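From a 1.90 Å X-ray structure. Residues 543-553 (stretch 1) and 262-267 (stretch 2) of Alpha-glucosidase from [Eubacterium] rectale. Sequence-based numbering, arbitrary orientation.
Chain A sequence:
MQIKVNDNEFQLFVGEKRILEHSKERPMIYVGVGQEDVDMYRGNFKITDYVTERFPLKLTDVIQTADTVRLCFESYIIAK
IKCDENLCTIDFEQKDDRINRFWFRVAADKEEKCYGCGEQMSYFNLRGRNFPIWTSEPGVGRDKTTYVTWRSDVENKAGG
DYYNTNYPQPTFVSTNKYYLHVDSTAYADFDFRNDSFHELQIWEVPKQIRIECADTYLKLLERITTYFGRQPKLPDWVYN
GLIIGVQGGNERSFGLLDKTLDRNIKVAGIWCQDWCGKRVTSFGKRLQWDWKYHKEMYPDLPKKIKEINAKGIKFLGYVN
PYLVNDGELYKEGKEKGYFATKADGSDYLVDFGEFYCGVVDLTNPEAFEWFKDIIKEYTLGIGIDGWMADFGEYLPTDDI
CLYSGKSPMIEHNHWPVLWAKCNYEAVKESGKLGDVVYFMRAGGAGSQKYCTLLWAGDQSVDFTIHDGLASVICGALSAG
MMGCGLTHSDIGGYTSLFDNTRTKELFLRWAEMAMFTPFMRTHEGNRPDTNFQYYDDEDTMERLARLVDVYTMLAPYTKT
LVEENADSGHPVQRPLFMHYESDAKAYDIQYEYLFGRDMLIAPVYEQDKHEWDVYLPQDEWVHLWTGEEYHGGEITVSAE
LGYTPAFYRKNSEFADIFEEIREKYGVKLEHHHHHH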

# COMPACT_ATOMS: atom_id res chain seq x y z
N ARG A 543 -29.54 -28.37 17.49
CA ARG A 543 -28.99 -27.22 18.21
C ARG A 543 -29.65 -25.92 17.78
O ARG A 543 -29.96 -25.07 18.62
CB ARG A 543 -27.48 -27.14 17.98
CG ARG A 543 -26.66 -28.17 18.74
CD ARG A 543 -25.22 -28.14 18.25
NE ARG A 543 -24.34 -29.03 19.00
CZ ARG A 543 -23.76 -28.68 20.14
NH1 ARG A 543 -23.96 -27.47 20.65
NH2 ARG A 543 -22.96 -29.54 20.77
N LEU A 544 -29.84 -25.73 16.47
CA LEU A 544 -30.44 -24.50 15.98
C LEU A 544 -31.87 -24.35 16.49
O LEU A 544 -32.31 -23.24 16.81
CB LEU A 544 -30.38 -24.49 14.45
CG LEU A 544 -30.89 -23.25 13.73
CD1 LEU A 544 -30.12 -22.03 14.21
CD2 LEU A 544 -30.72 -23.44 12.23
N ALA A 545 -32.61 -25.46 16.58
CA ALA A 545 -33.95 -25.41 17.16
C ALA A 545 -33.93 -24.77 18.55
O ALA A 545 -34.77 -23.92 18.87
CB ALA A 545 -34.54 -26.82 17.24
N ARG A 546 -32.96 -25.16 19.38
CA ARG A 546 -32.83 -24.55 20.70
C ARG A 546 -32.50 -23.06 20.59
O ARG A 546 -33.13 -22.23 21.26
CB ARG A 546 -31.76 -25.29 21.50
CG ARG A 546 -31.23 -24.52 22.71
CD ARG A 546 -30.25 -25.39 23.48
NE ARG A 546 -29.66 -24.71 24.62
CZ ARG A 546 -28.67 -23.83 24.54
NH1 ARG A 546 -28.14 -23.51 23.36
NH2 ARG A 546 -28.20 -23.28 25.65
N LEU A 547 -31.52 -22.70 19.75
CA LEU A 547 -31.11 -21.30 19.65
C LEU A 547 -32.27 -20.43 19.16
O LEU A 547 -32.49 -19.33 19.68
CB LEU A 547 -29.91 -21.16 18.71
CG LEU A 547 -28.65 -21.98 19.07
CD1 LEU A 547 -27.55 -21.83 18.02
CD2 LEU A 547 -28.11 -21.65 20.46
N VAL A 548 -33.02 -20.91 18.17
CA VAL A 548 -34.13 -20.13 17.65
C VAL A 548 -35.24 -20.04 18.69
O VAL A 548 -35.88 -18.99 18.85
CB VAL A 548 -34.61 -20.74 16.33
CG1 VAL A 548 -35.93 -20.15 15.90
CG2 VAL A 548 -33.53 -20.54 15.23
N ASP A 549 -35.48 -21.13 19.44
CA ASP A 549 -36.46 -21.07 20.51
C ASP A 549 -36.07 -20.02 21.55
O ASP A 549 -36.92 -19.22 21.96
CB ASP A 549 -36.61 -22.45 21.17
CG ASP A 549 -37.82 -22.53 22.11
OD1 ASP A 549 -38.75 -21.71 21.98
OD2 ASP A 549 -37.83 -23.43 22.98
N VAL A 550 -34.79 -19.96 21.92
CA VAL A 550 -34.33 -18.90 22.82
C VAL A 550 -34.66 -17.53 22.25
O VAL A 550 -35.15 -16.64 22.97
CB VAL A 550 -32.82 -19.05 23.11
CG1 VAL A 550 -32.30 -17.82 23.82
CG2 VAL A 550 -32.56 -20.29 23.95
N TYR A 551 -34.41 -17.33 20.96
CA TYR A 551 -34.76 -16.05 20.33
C TYR A 551 -36.24 -15.73 20.50
O TYR A 551 -36.59 -14.61 20.87
CB TYR A 551 -34.37 -16.09 18.84
CG TYR A 551 -34.91 -14.95 18.00
CD1 TYR A 551 -34.30 -13.70 18.00
CD2 TYR A 551 -36.01 -15.15 17.17
CE1 TYR A 551 -34.79 -12.67 17.20
CE2 TYR A 551 -36.50 -14.13 16.38
CZ TYR A 551 -35.89 -12.90 16.40
OH TYR A 551 -36.40 -11.90 15.60
N THR A 552 -37.12 -16.71 20.28
CA THR A 552 -38.54 -16.43 20.48
C THR A 552 -38.87 -16.16 21.94
O THR A 552 -39.73 -15.33 22.24
CB THR A 552 -39.41 -17.56 19.93
OG1 THR A 552 -39.17 -18.77 20.68
CG2 THR A 552 -39.12 -17.79 18.45
N MET A 553 -38.21 -16.85 22.88
CA MET A 553 -38.46 -16.59 24.29
C MET A 553 -38.02 -15.19 24.70
O MET A 553 -38.65 -14.56 25.56
CB MET A 553 -37.76 -17.66 25.14
CG MET A 553 -38.32 -19.05 24.93
SD MET A 553 -37.36 -20.32 25.77
CE MET A 553 -37.75 -19.95 27.49
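Stretch 2 (262-267) DRNIKV

Stretch 2 is the tail of a helix and the extended segment that follows it, laid along one side of the helix that includes residues 543-553. The two run in the same general sense: Ile265 comes abreast of Ala545, with their CA atoms 4.3 Å apart, and Lys266 comes abreast of Val548 and reaches on to Asp549 and Thr552, one and two turns beyond Ala545.

Asp262 is still helical and makes no contact with stretch 1. Its carboxylate instead holds its neighbor in a salt bridge, with Arg263 NH1 2.9 Å from Asp262 OD2, although the hydrogen bond within it is weak. Arg263 is the first residue to leave helical phi/psi. Its CA-to-CB bond points toward stretch 1, but the end of the side chain leads away, so the contact falls to the backbone: Arg263 O lies 4.1 Å from Ala545 CB. Asn264 has phi/psi of 66/27, the left-handed region, which asparagine tolerates better than most residues with a side chain. Its amide end leads away from the helix, while Asn264 O approaches Ala545 CB at 3.6 Å. The small methyl of Ala545 suits so close a passage of the backbone.

With Ile265 the chain becomes extended (-87/124), and its branched side chain is buried against an apolar strip of the helix. Ile265 CG1 lies 3.8 Å from Ala545 CB, Ile265 CD1 4.2 Å from Leu544 CD2, and Ile265 CG2 4.2 Å from Val548 CG2. Leu544 and Val548 are four residues apart, about one helical turn, which places them on the same side for one isoleucine to touch both.

Lys266, also extended (-71/131), loses the most area to the helix of any residue in stretch 2. Its backbone oxygen packs 3.4 Å from Val548 CG1. A water joins the two backbones here, accepting from Lys266 N at 3.0 Å and donating to Ala545 O at 2.8 Å; its link to Asn264 O, at 3.4 Å, is weak. The nearly straight lysine chain carries its ammonium to Asp549, where Lys266 NZ forms a salt bridge with Asp549 OD1 at 3.1 Å. A weak hydrogen bond joins Lys266 NZ to Thr552 OG1 at 3.3 Å. That hydroxyl can accept from the lysine while donating back into its own helix, from Thr552 OG1 to Asp549 O at 2.6 Å. A long, charged chain suits this exposed site, its methylenes spanning the distance to the carboxylate.

Val267 enters a strand, its CA-to-CB bond pointing away, and contact with the helix ends.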

# COMPACT_ATOMS: atom_id res chain seq x y z
N ASP A 262 -39.83 -29.84 10.02
CA ASP A 262 -39.87 -31.21 10.53
C ASP A 262 -38.89 -31.41 11.67
O ASP A 262 -39.13 -32.23 12.56
CB ASP A 262 -39.57 -32.22 9.41
CG ASP A 262 -39.50 -33.65 9.93
OD1 ASP A 262 -40.55 -34.20 10.34
OD2 ASP A 262 -38.39 -34.22 9.94
N ARG A 263 -37.79 -30.65 11.68
CA ARG A 263 -36.79 -30.70 12.74
C ARG A 263 -37.13 -29.77 13.90
O ARG A 263 -36.26 -29.52 14.74
CB ARG A 263 -35.40 -30.38 12.17
CG ARG A 263 -34.57 -31.61 11.79
CD ARG A 263 -35.30 -32.55 10.85
NE ARG A 263 -34.35 -33.44 10.16
CZ ARG A 263 -34.64 -34.11 9.05
NH1 ARG A 263 -35.85 -34.01 8.49
NH2 ARG A 263 -33.71 -34.87 8.49
N ASN A 264 -38.35 -29.24 13.95
CA ASN A 264 -38.83 -28.44 15.08
C ASN A 264 -38.08 -27.12 15.23
O ASN A 264 -37.98 -26.57 16.33
CB ASN A 264 -38.78 -29.23 16.39
CG ASN A 264 -39.55 -30.52 16.30
OD1 ASN A 264 -40.63 -30.58 15.70
ND2 ASN A 264 -38.98 -31.58 16.87
N ILE A 265 -37.53 -26.60 14.14
CA ILE A 265 -37.00 -25.24 14.12
C ILE A 265 -38.14 -24.31 13.77
O ILE A 265 -38.80 -24.48 12.74
CB ILE A 265 -35.84 -25.11 13.12
CG1 ILE A 265 -34.69 -26.07 13.48
CG2 ILE A 265 -35.36 -23.67 13.05
CD1 ILE A 265 -33.74 -26.31 12.32
N LYS A 266 -38.38 -23.31 14.62
CA LYS A 266 -39.42 -22.32 14.35
C LYS A 266 -39.00 -21.41 13.21
O LYS A 266 -37.89 -20.86 13.22
CB LYS A 266 -39.71 -21.50 15.60
CG LYS A 266 -40.46 -22.26 16.68
CD LYS A 266 -40.28 -21.58 18.02
CE LYS A 266 -41.29 -22.08 19.03
NZ LYS A 266 -41.27 -21.28 20.29
N VAL A 267 -39.88 -21.22 12.24
CA VAL A 267 -39.56 -20.45 11.03
C VAL A 267 -40.50 -19.26 10.96
O VAL A 267 -41.72 -19.42 10.97
CB VAL A 267 -39.67 -21.31 9.77
CG1 VAL A 267 -39.41 -20.48 8.52
CG2 VAL A 267 -38.68 -22.49 9.85
O HOH W 1 -37.09 -23.45 17.29